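Local coordinates for protein CocE/NonD family hydrolase (Staphylococcus aureus subsp. aureus COL, PDB 3III) that probably hydrolyses ester or amide bonds as a serine hydrolase of the CocE/NonD family, though its natural substrate is not established, at residues Asn24-Gln32 with Thr96-Pro104; Tyr384-Val393 with Glu510-Ile518. All blocks are in the same frame, centred on the assembly; numbering follows the deposited sequence.

Contact 1: residues Asn24-Gln32 with Thr96-Pro104; sequences NHIVVDSVQ and TIPTSSFTP
Asp29 and Ser101 meet because both first torsions are turned the same way: Asp29 CG (chi1 48°) and Ser101 OG (chi1 60°) each sit between their own backbone N and carbonyl carbon, and this sets the carboxylate against the start of a type I turn running from Ser100 to Thr103. Asp29 OD1 takes two donors. Ser101 N reaches it on the syn side at 3.0 Å in a fairly straight bond, while Ser101 OG donates to Asp29 OD1 over 2.7 Å from the other face of the carboxylate plane. Ser101 N also leans on Asp29 OD2 at 3.2 Å, a more bent, forked bond. One residue earlier, Ser100 CB lies 3.2 Å from Asp29 O, and Ser100 OG accepts from Phe102 N to make an ST turn while also bonding to Asp109.

Apolar groups flank this polar centre. Ile26 reaches down onto one face of the Phe102 ring, its CD1 4.0 Å from the ring centroid and 18° off the normal, a CH-pi contact; Val28 CG2 approaches the same ring obliquely, and Val28 CG1 rests 3.6 Å from Ser100 CB. Towards the other end, Val31 CG2 presses on the peptide after Thr99, 3.4 Å from Thr99 C, and its CG1 meets the Pro98 ring.

The two segments run nearly antiparallel without pairing as a sheet: strand 22-30 is one of the two outermost strands of the mixed sheet of the hydrolase domain, and the loop before helix 110-113 lies against it. Three hydrogen bonds from one serine converge on the carboxylate, an environment that would probably stabilise its ionised form, with a backbone N-H and a hydroxyl donating to it.

Contact 2: residues Tyr384-Val393 with Glu510-Ile518; sequences YDSEDKQQDV and EVVVKGSEI
Val393 and Val513 form an antiparallel, hydrogen-bonded pair at the edge of a five-stranded sheet in the C-terminal non-catalytic domain, consistent with a beta sandwich of the galactose-binding (jelly-roll) type. Both their backbone bonds are 2.9 Å long: Val393 N to Val513 O and Val513 N to Val393 O. Beyond the pair, two successive type I turns carry 384-393 round the end of strand 508-514, each with an Asx turn: Asp385 OD1 accepts from Glu387 N and Asp388 OD1 from Gln390 N. Gln391 OE1 takes the amide of Asp385.

Lys514, CG anti to the backbone N (chi1 -165°) and the chain extended beyond, carries NZ to two carbonyls, Lys389 O and Glu517 O, tying the turn to the loop after the strand. Two waters bridge the segments. One accepts from Gly515 N and lies within donating distance of Asp385 O and Gln391 O; the other donates to Ser386 O and is bonded to Ser516 OG. Ser386 OG bonds to Gly540 O. The Tyr384 ring lies with one face over Lys514 CA and Val513 O, while its hydroxyl bonds to His542 of strand 541-546. That same Tyr384 OH lies 3.7 Å from Val513 CG1.

From the N terminus, the chain first lays down strand 22-30, an edge strand of the large mixed sheet, and returns after 63 intervening residues, 28 of them in strands, to close contact 1 with the loop that precedes helix 110-113. It then completes the rest of that sheet and enters the C-terminal beta region. There contact 2 opens, and 116 residues without helix pass before 510-518 closes it. The two loops follow in series, neither nesting nor crossing. Their centres stand about 46 Å apart, on opposite sides of the chain's centre: contact 1 holds loop 96-104 to the hydrolase sheet's edge, and contact 2 joins the turns between strands 380-385 and 392-398 to the end of strand 508-514.

Contact 1: residues Asn24-Gln32 with Thr96-Pro104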
loop_
_atom_site.group_PDB
_atom_site.type_symbol
_atom_site.label_atom_id
_atom_site.label_comp_id
_atom_site.label_asym_id
_atom_site.label_seq_id
_atom_site.Cartn_x
_atom_site.Cartn_y
_atom_site.Cartn_z
ATOM N N ASN A 24 -18.158 -23.963 -18.137
ATOM C CA ASN A 24 -19.088 -23.114 -18.853
ATOM C C ASN A 24 -18.389 -22.477 -20.054
ATOM O O ASN A 24 -17.210 -22.098 -19.965
ATOM C CB ASN A 24 -19.563 -21.977 -17.940
ATOM C CG ASN A 24 -20.289 -22.486 -16.724
ATOM O OD1 ASN A 24 -21.447 -22.854 -16.844
ATOM N ND2 ASN A 24 -19.633 -22.486 -15.548
ATOM N N HIS A 25 -19.113 -22.369 -21.162
ATOM C CA HIS A 25 -18.676 -21.509 -22.248
ATOM C C HIS A 25 -19.363 -20.204 -22.081
ATOM O O HIS A 25 -20.585 -20.156 -22.062
ATOM C CB HIS A 25 -18.996 -22.130 -23.571
ATOM C CG HIS A 25 -18.210 -23.363 -23.829
ATOM N ND1 HIS A 25 -17.044 -23.363 -24.561
ATOM C CD2 HIS A 25 -18.411 -24.644 -23.433
ATOM C CE1 HIS A 25 -16.562 -24.595 -24.621
ATOM N NE2 HIS A 25 -17.375 -25.392 -23.949
ATOM N N ILE A 26 -18.590 -19.146 -21.892
ATOM C CA ILE A 26 -19.139 -17.848 -21.607
ATOM C C ILE A 26 -18.623 -16.827 -22.618
ATOM O O ILE A 26 -17.689 -17.111 -23.371
ATOM C CB ILE A 26 -18.794 -17.416 -20.164
ATOM C CG1 ILE A 26 -17.317 -17.098 -20.047
ATOM C CG2 ILE A 26 -19.203 -18.539 -19.184
ATOM C CD1 ILE A 26 -16.931 -16.221 -18.834
ATOM N N VAL A 27 -19.264 -15.666 -22.623
ATOM C CA VAL A 27 -18.851 -14.512 -23.423
ATOM C C VAL A 27 -18.661 -13.345 -22.427
ATOM O O VAL A 27 -19.610 -12.971 -21.725
ATOM C CB VAL A 27 -19.914 -14.172 -24.503
ATOM C CG1 VAL A 27 -19.584 -12.919 -25.284
ATOM C CG2 VAL A 27 -20.141 -15.371 -25.474
ATOM N N VAL A 28 -17.479 -12.742 -22.444
ATOM C CA VAL A 28 -17.049 -11.722 -21.465
ATOM C C VAL A 28 -17.155 -10.364 -22.138
ATOM O O VAL A 28 -16.804 -10.229 -23.299
ATOM C CB VAL A 28 -15.571 -11.994 -20.947
ATOM C CG1 VAL A 28 -15.003 -10.783 -20.076
ATOM C CG2 VAL A 28 -15.512 -13.292 -20.167
ATOM N N ASP A 29 -17.623 -9.375 -21.383
ATOM C CA ASP A 29 -17.669 -7.987 -21.834
ATOM C C ASP A 29 -16.282 -7.371 -21.620
ATOM O O ASP A 29 -16.045 -6.657 -20.667
ATOM C CB ASP A 29 -18.742 -7.192 -21.089
ATOM C CG ASP A 29 -18.682 -7.386 -19.540
ATOM O OD1 ASP A 29 -18.330 -8.447 -18.995
ATOM O OD2 ASP A 29 -18.944 -6.448 -18.860
ATOM N N SER A 30 -15.333 -7.701 -22.490
ATOM C CA SER A 30 -13.982 -7.191 -22.329
ATOM C C SER A 30 -13.960 -5.671 -22.581
ATOM O O SER A 30 -14.577 -5.191 -23.508
ATOM C CB SER A 30 -12.997 -7.874 -23.294
ATOM O OG SER A 30 -11.744 -7.200 -23.252
ATOM N N VAL A 31 -13.243 -4.953 -21.737
ATOM C CA VAL A 31 -13.032 -3.499 -21.829
ATOM C C VAL A 31 -12.197 -3.127 -23.080
ATOM O O VAL A 31 -12.384 -2.066 -23.668
ATOM C CB VAL A 31 -12.333 -3.051 -20.463
ATOM C CG1 VAL A 31 -11.554 -1.763 -20.567
ATOM C CG2 VAL A 31 -13.408 -2.983 -19.403
ATOM N N GLN A 32 -11.221 -3.985 -23.416
ATOM C CA GLN A 32 -10.271 -3.729 -24.483
ATOM C C GLN A 32 -10.677 -4.384 -25.801
ATOM O O GLN A 32 -10.419 -3.859 -26.861
ATOM C CB GLN A 32 -8.892 -4.278 -24.063
ATOM C CG GLN A 32 -8.409 -3.672 -22.747
ATOM C CD GLN A 32 -8.875 -4.374 -21.467
ATOM O OE1 GLN A 32 -9.414 -5.516 -21.489
ATOM N NE2 GLN A 32 -8.651 -3.682 -20.315
ATOM N N THR A 96 -11.657 6.389 -12.299
ATOM C CA THR A 96 -12.238 5.619 -13.405
ATOM C C THR A 96 -11.676 4.246 -13.460
ATOM O O THR A 96 -10.466 4.049 -13.649
ATOM C CB THR A 96 -11.989 6.332 -14.717
ATOM O OG1 THR A 96 -12.625 7.629 -14.609
ATOM C CG2 THR A 96 -12.590 5.474 -15.918
ATOM N N ILE A 97 -12.569 3.270 -13.312
ATOM C CA ILE A 97 -12.150 1.883 -13.068
ATOM C C ILE A 97 -12.878 0.962 -14.073
ATOM O O ILE A 97 -13.926 0.437 -13.781
ATOM C CB ILE A 97 -12.448 1.458 -11.657
ATOM C CG1 ILE A 97 -11.775 2.382 -10.611
ATOM C CG2 ILE A 97 -11.946 0.007 -11.374
ATOM C CD1 ILE A 97 -12.209 1.997 -9.150
ATOM N N PRO A 98 -12.329 0.810 -15.279
ATOM C CA PRO A 98 -13.039 0.007 -16.270
ATOM C C PRO A 98 -12.656 -1.476 -16.191
ATOM O O PRO A 98 -11.475 -1.813 -16.328
ATOM C CB PRO A 98 -12.562 0.607 -17.573
ATOM C CG PRO A 98 -11.187 1.088 -17.288
ATOM C CD PRO A 98 -11.226 1.566 -15.890
ATOM N N THR A 99 -13.641 -2.339 -15.969
ATOM C CA THR A 99 -13.370 -3.779 -15.964
ATOM C C THR A 99 -14.562 -4.515 -16.556
ATOM O O THR A 99 -15.667 -3.941 -16.659
ATOM C CB THR A 99 -13.069 -4.346 -14.569
ATOM O OG1 THR A 99 -14.310 -4.454 -13.849
ATOM C CG2 THR A 99 -12.102 -3.534 -13.815
ATOM N N SER A 100 -14.326 -5.762 -16.989
ATOM C CA SER A 100 -15.434 -6.625 -17.310
ATOM C C SER A 100 -16.240 -6.990 -16.044
ATOM O O SER A 100 -15.795 -6.872 -14.910
ATOM C CB SER A 100 -14.991 -7.910 -17.946
ATOM O OG SER A 100 -14.343 -8.729 -17.007
ATOM N N SER A 101 -17.417 -7.530 -16.273
ATOM C CA SER A 101 -18.269 -7.959 -15.166
ATOM C C SER A 101 -17.747 -9.235 -14.460
ATOM O O SER A 101 -18.348 -9.720 -13.465
ATOM C CB SER A 101 -19.699 -8.072 -15.688
ATOM O OG SER A 101 -19.756 -9.031 -16.739
ATOM N N PHE A 102 -16.648 -9.808 -14.961
ATOM C CA PHE A 102 -16.086 -11.055 -14.399
ATOM C C PHE A 102 -14.776 -10.765 -13.613
ATOM O O PHE A 102 -13.875 -11.610 -13.529
ATOM C CB PHE A 102 -15.853 -12.061 -15.518
ATOM C CG PHE A 102 -17.139 -12.660 -16.084
ATOM C CD1 PHE A 102 -17.648 -13.822 -15.565
ATOM C CD2 PHE A 102 -17.829 -12.026 -17.095
ATOM C CE1 PHE A 102 -18.816 -14.367 -16.058
ATOM C CE2 PHE A 102 -19.003 -12.561 -17.594
ATOM C CZ PHE A 102 -19.506 -13.714 -17.078
ATOM N N THR A 103 -14.682 -9.556 -13.074
ATOM C CA THR A 103 -13.518 -9.068 -12.364
ATOM C C THR A 103 -13.919 -8.571 -10.952
ATOM O O THR A 103 -14.346 -7.440 -10.796
ATOM C CB THR A 103 -12.879 -7.881 -13.087
ATOM O OG1 THR A 103 -12.696 -8.177 -14.476
ATOM C CG2 THR A 103 -11.542 -7.526 -12.454
ATOM N N PRO A 104 -13.780 -9.435 -9.926
ATOM C CA PRO A 104 -13.884 -8.973 -8.565
ATOM C C PRO A 104 -12.857 -7.873 -8.352
ATOM O O PRO A 104 -11.772 -7.892 -8.924
ATOM C CB PRO A 104 -13.565 -10.219 -7.716
ATOM C CG PRO A 104 -13.878 -11.417 -8.682
ATOM C CD PRO A 104 -13.448 -10.876 -10.023
#

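Contact 2: residues Tyr384-Val393 with Glu510-Ile518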
loop_
_atom_site.group_PDB
_atom_site.type_symbol
_atom_site.label_atom_id
_atom_site.label_comp_id
_atom_site.label_asym_id
_atom_site.label_seq_id
_atom_site.Cartn_x
_atom_site.Cartn_y
_atom_site.Cartn_z
ATOM N N TYR A 384 1.696 23.513 21.897
ATOM C CA TYR A 384 0.346 23.542 21.363
ATOM C C TYR A 384 -0.497 22.694 22.289
ATOM O O TYR A 384 0.035 21.823 22.992
ATOM C CB TYR A 384 0.292 23.042 19.913
ATOM C CG TYR A 384 0.845 21.637 19.727
ATOM C CD1 TYR A 384 0.070 20.534 19.968
ATOM C CD2 TYR A 384 2.149 21.433 19.299
ATOM C CE1 TYR A 384 0.582 19.257 19.839
ATOM C CE2 TYR A 384 2.662 20.162 19.145
ATOM C CZ TYR A 384 1.873 19.079 19.420
ATOM O OH TYR A 384 2.391 17.818 19.316
ATOM N N ASP A 385 -1.794 22.971 22.339
ATOM C CA ASP A 385 -2.727 22.119 23.110
ATOM C C ASP A 385 -2.992 20.829 22.281
ATOM O O ASP A 385 -3.605 20.902 21.215
ATOM C CB ASP A 385 -4.036 22.876 23.359
ATOM C CG ASP A 385 -5.076 22.046 24.151
ATOM O OD1 ASP A 385 -4.947 20.782 24.313
ATOM O OD2 ASP A 385 -6.019 22.701 24.620
ATOM N N SER A 386 -2.529 19.681 22.776
ATOM C CA SER A 386 -2.674 18.402 22.092
ATOM C C SER A 386 -4.122 17.932 21.926
ATOM O O SER A 386 -4.369 17.084 21.110
ATOM C CB SER A 386 -1.834 17.280 22.764
ATOM O OG SER A 386 -2.323 16.957 24.073
ATOM N N GLU A 387 -5.054 18.443 22.726
ATOM C CA GLU A 387 -6.477 18.106 22.618
ATOM C C GLU A 387 -7.316 19.110 21.813
ATOM O O GLU A 387 -8.500 18.892 21.639
ATOM C CB GLU A 387 -7.073 18.043 24.028
ATOM C CG GLU A 387 -6.293 17.091 24.948
ATOM C CD GLU A 387 -6.855 17.055 26.336
ATOM O OE1 GLU A 387 -6.253 17.671 27.243
ATOM O OE2 GLU A 387 -7.920 16.418 26.485
ATOM N N ASP A 388 -6.726 20.233 21.398
ATOM C CA ASP A 388 -7.431 21.221 20.596
ATOM C C ASP A 388 -7.109 20.952 19.134
ATOM O O ASP A 388 -5.970 21.183 18.671
ATOM C CB ASP A 388 -7.022 22.619 21.036
ATOM C CG ASP A 388 -7.778 23.723 20.297
ATOM O OD1 ASP A 388 -8.281 23.507 19.171
ATOM O OD2 ASP A 388 -7.814 24.823 20.839
ATOM N N LYS A 389 -8.100 20.421 18.410
ATOM C CA LYS A 389 -7.931 20.066 16.999
ATOM C C LYS A 389 -7.599 21.245 16.096
ATOM O O LYS A 389 -7.290 21.055 14.908
ATOM C CB LYS A 389 -9.184 19.381 16.434
ATOM C CG LYS A 389 -9.539 18.112 17.179
ATOM C CD LYS A 389 -10.755 17.434 16.559
ATOM C CE LYS A 389 -10.642 15.912 16.701
ATOM N NZ LYS A 389 -10.261 15.493 18.071
ATOM N N GLN A 390 -7.650 22.448 16.624
ATOM C CA GLN A 390 -7.355 23.620 15.816
ATOM C C GLN A 390 -5.945 24.132 16.066
ATOM O O GLN A 390 -5.554 25.137 15.501
ATOM C CB GLN A 390 -8.371 24.732 16.143
ATOM C CG GLN A 390 -9.827 24.306 16.099
ATOM C CD GLN A 390 -10.141 23.603 14.837
ATOM O OE1 GLN A 390 -9.698 23.996 13.768
ATOM N NE2 GLN A 390 -10.871 22.518 14.939
ATOM N N GLN A 391 -5.201 23.487 16.943
ATOM C CA GLN A 391 -3.892 23.973 17.324
ATOM C C GLN A 391 -2.837 23.003 16.787
ATOM O O GLN A 391 -3.000 21.783 16.806
ATOM C CB GLN A 391 -3.735 24.088 18.839
ATOM C CG GLN A 391 -4.459 25.274 19.478
ATOM C CD GLN A 391 -3.943 25.620 20.886
ATOM O OE1 GLN A 391 -2.764 25.416 21.250
ATOM N NE2 GLN A 391 -4.835 26.197 21.674
ATOM N N ASP A 392 -1.745 23.595 16.349
ATOM C CA ASP A 392 -0.589 22.871 15.878
ATOM C C ASP A 392 0.623 23.771 15.956
ATOM O O ASP A 392 0.487 24.926 16.326
ATOM C CB ASP A 392 -0.842 22.357 14.461
ATOM C CG ASP A 392 -1.035 23.478 13.432
ATOM O OD1 ASP A 392 -0.329 24.486 13.506
ATOM O OD2 ASP A 392 -1.886 23.312 12.533
ATOM N N VAL A 393 1.820 23.257 15.701
ATOM C CA VAL A 393 2.932 24.167 15.429
ATOM C C VAL A 393 3.397 23.891 14.019
ATOM O O VAL A 393 3.345 22.747 13.563
ATOM C CB VAL A 393 4.094 24.021 16.411
ATOM C CG1 VAL A 393 3.677 24.501 17.821
ATOM C CG2 VAL A 393 4.633 22.611 16.433
ATOM N N GLU A 510 6.080 23.080 4.233
ATOM C CA GLU A 510 5.642 23.330 5.595
ATOM C C GLU A 510 5.572 22.023 6.358
ATOM O O GLU A 510 4.940 21.063 5.911
ATOM C CB GLU A 510 4.284 23.995 5.617
ATOM C CG GLU A 510 3.798 24.397 7.018
ATOM C CD GLU A 510 2.381 24.972 6.980
ATOM O OE1 GLU A 510 1.566 24.552 6.117
ATOM O OE2 GLU A 510 2.083 25.847 7.802
ATOM N N VAL A 511 6.257 21.986 7.494
ATOM C CA VAL A 511 6.099 20.923 8.449
ATOM C C VAL A 511 5.015 21.336 9.443
ATOM O O VAL A 511 5.085 22.424 9.993
ATOM C CB VAL A 511 7.383 20.721 9.280
ATOM C CG1 VAL A 511 7.063 19.835 10.485
ATOM C CG2 VAL A 511 8.440 20.129 8.459
ATOM N N VAL A 512 4.089 20.428 9.760
ATOM C CA VAL A 512 3.062 20.656 10.760
ATOM C C VAL A 512 3.204 19.532 11.800
ATOM O O VAL A 512 3.379 18.373 11.434
ATOM C CB VAL A 512 1.660 20.554 10.154
ATOM C CG1 VAL A 512 0.580 20.709 11.233
ATOM C CG2 VAL A 512 1.479 21.558 9.002
ATOM N N VAL A 513 3.122 19.882 13.083
ATOM C CA VAL A 513 3.100 18.917 14.161
ATOM C C VAL A 513 1.862 19.213 15.002
ATOM O O VAL A 513 1.600 20.382 15.382
ATOM C CB VAL A 513 4.400 18.961 14.989
ATOM C CG1 VAL A 513 4.344 17.871 16.134
ATOM C CG2 VAL A 513 5.614 18.761 14.121
ATOM N N LYS A 514 1.133 18.172 15.394
ATOM C CA LYS A 514 -0.166 18.371 15.997
ATOM C C LYS A 514 -0.506 17.169 16.873
ATOM O O LYS A 514 0.076 16.088 16.723
ATOM C CB LYS A 514 -1.166 18.434 14.815
ATOM C CG LYS A 514 -2.507 18.981 15.160
ATOM C CD LYS A 514 -3.380 19.034 13.905
ATOM C CE LYS A 514 -4.620 19.799 14.185
ATOM N NZ LYS A 514 -5.755 19.410 13.326
ATOM N N GLY A 515 -1.494 17.325 17.755
ATOM C CA GLY A 515 -1.925 16.199 18.588
ATOM C C GLY A 515 -3.043 15.361 18.043
ATOM O O GLY A 515 -3.591 14.493 18.766
ATOM N N SER A 516 -3.408 15.607 16.798
ATOM C CA SER A 516 -4.464 14.842 16.141
ATOM C C SER A 516 -4.283 14.927 14.618
ATOM O O SER A 516 -3.376 15.607 14.138
ATOM C CB SER A 516 -5.871 15.324 16.623
ATOM O OG SER A 516 -6.063 16.701 16.358
ATOM N N GLU A 517 -5.144 14.236 13.866
ATOM C CA GLU A 517 -5.011 14.148 12.413
ATOM C C GLU A 517 -4.846 15.516 11.774
ATOM O O GLU A 517 -5.569 16.447 12.085
ATOM C CB GLU A 517 -6.203 13.424 11.780
ATOM C CG GLU A 517 -5.774 12.371 10.764
ATOM C CD GLU A 517 -5.077 11.225 11.402
ATOM O OE1 GLU A 517 -3.834 11.118 11.246
ATOM O OE2 GLU A 517 -5.781 10.377 11.985
ATOM N N ILE A 518 -3.903 15.607 10.851
ATOM C CA ILE A 518 -3.623 16.869 10.206
ATOM C C ILE A 518 -4.641 17.219 9.110
ATOM O O ILE A 518 -5.209 18.305 9.114
ATOM C CB ILE A 518 -2.166 16.907 9.755
ATOM C CG1 ILE A 518 -1.263 16.895 11.023
ATOM C CG2 ILE A 518 -1.895 18.181 8.921
ATOM C CD1 ILE A 518 0.113 16.441 10.692
HETATM O O HOH W 1 -3.175 19.735 18.648
HETATM O O HOH W 2 -5.512 17.891 18.623
#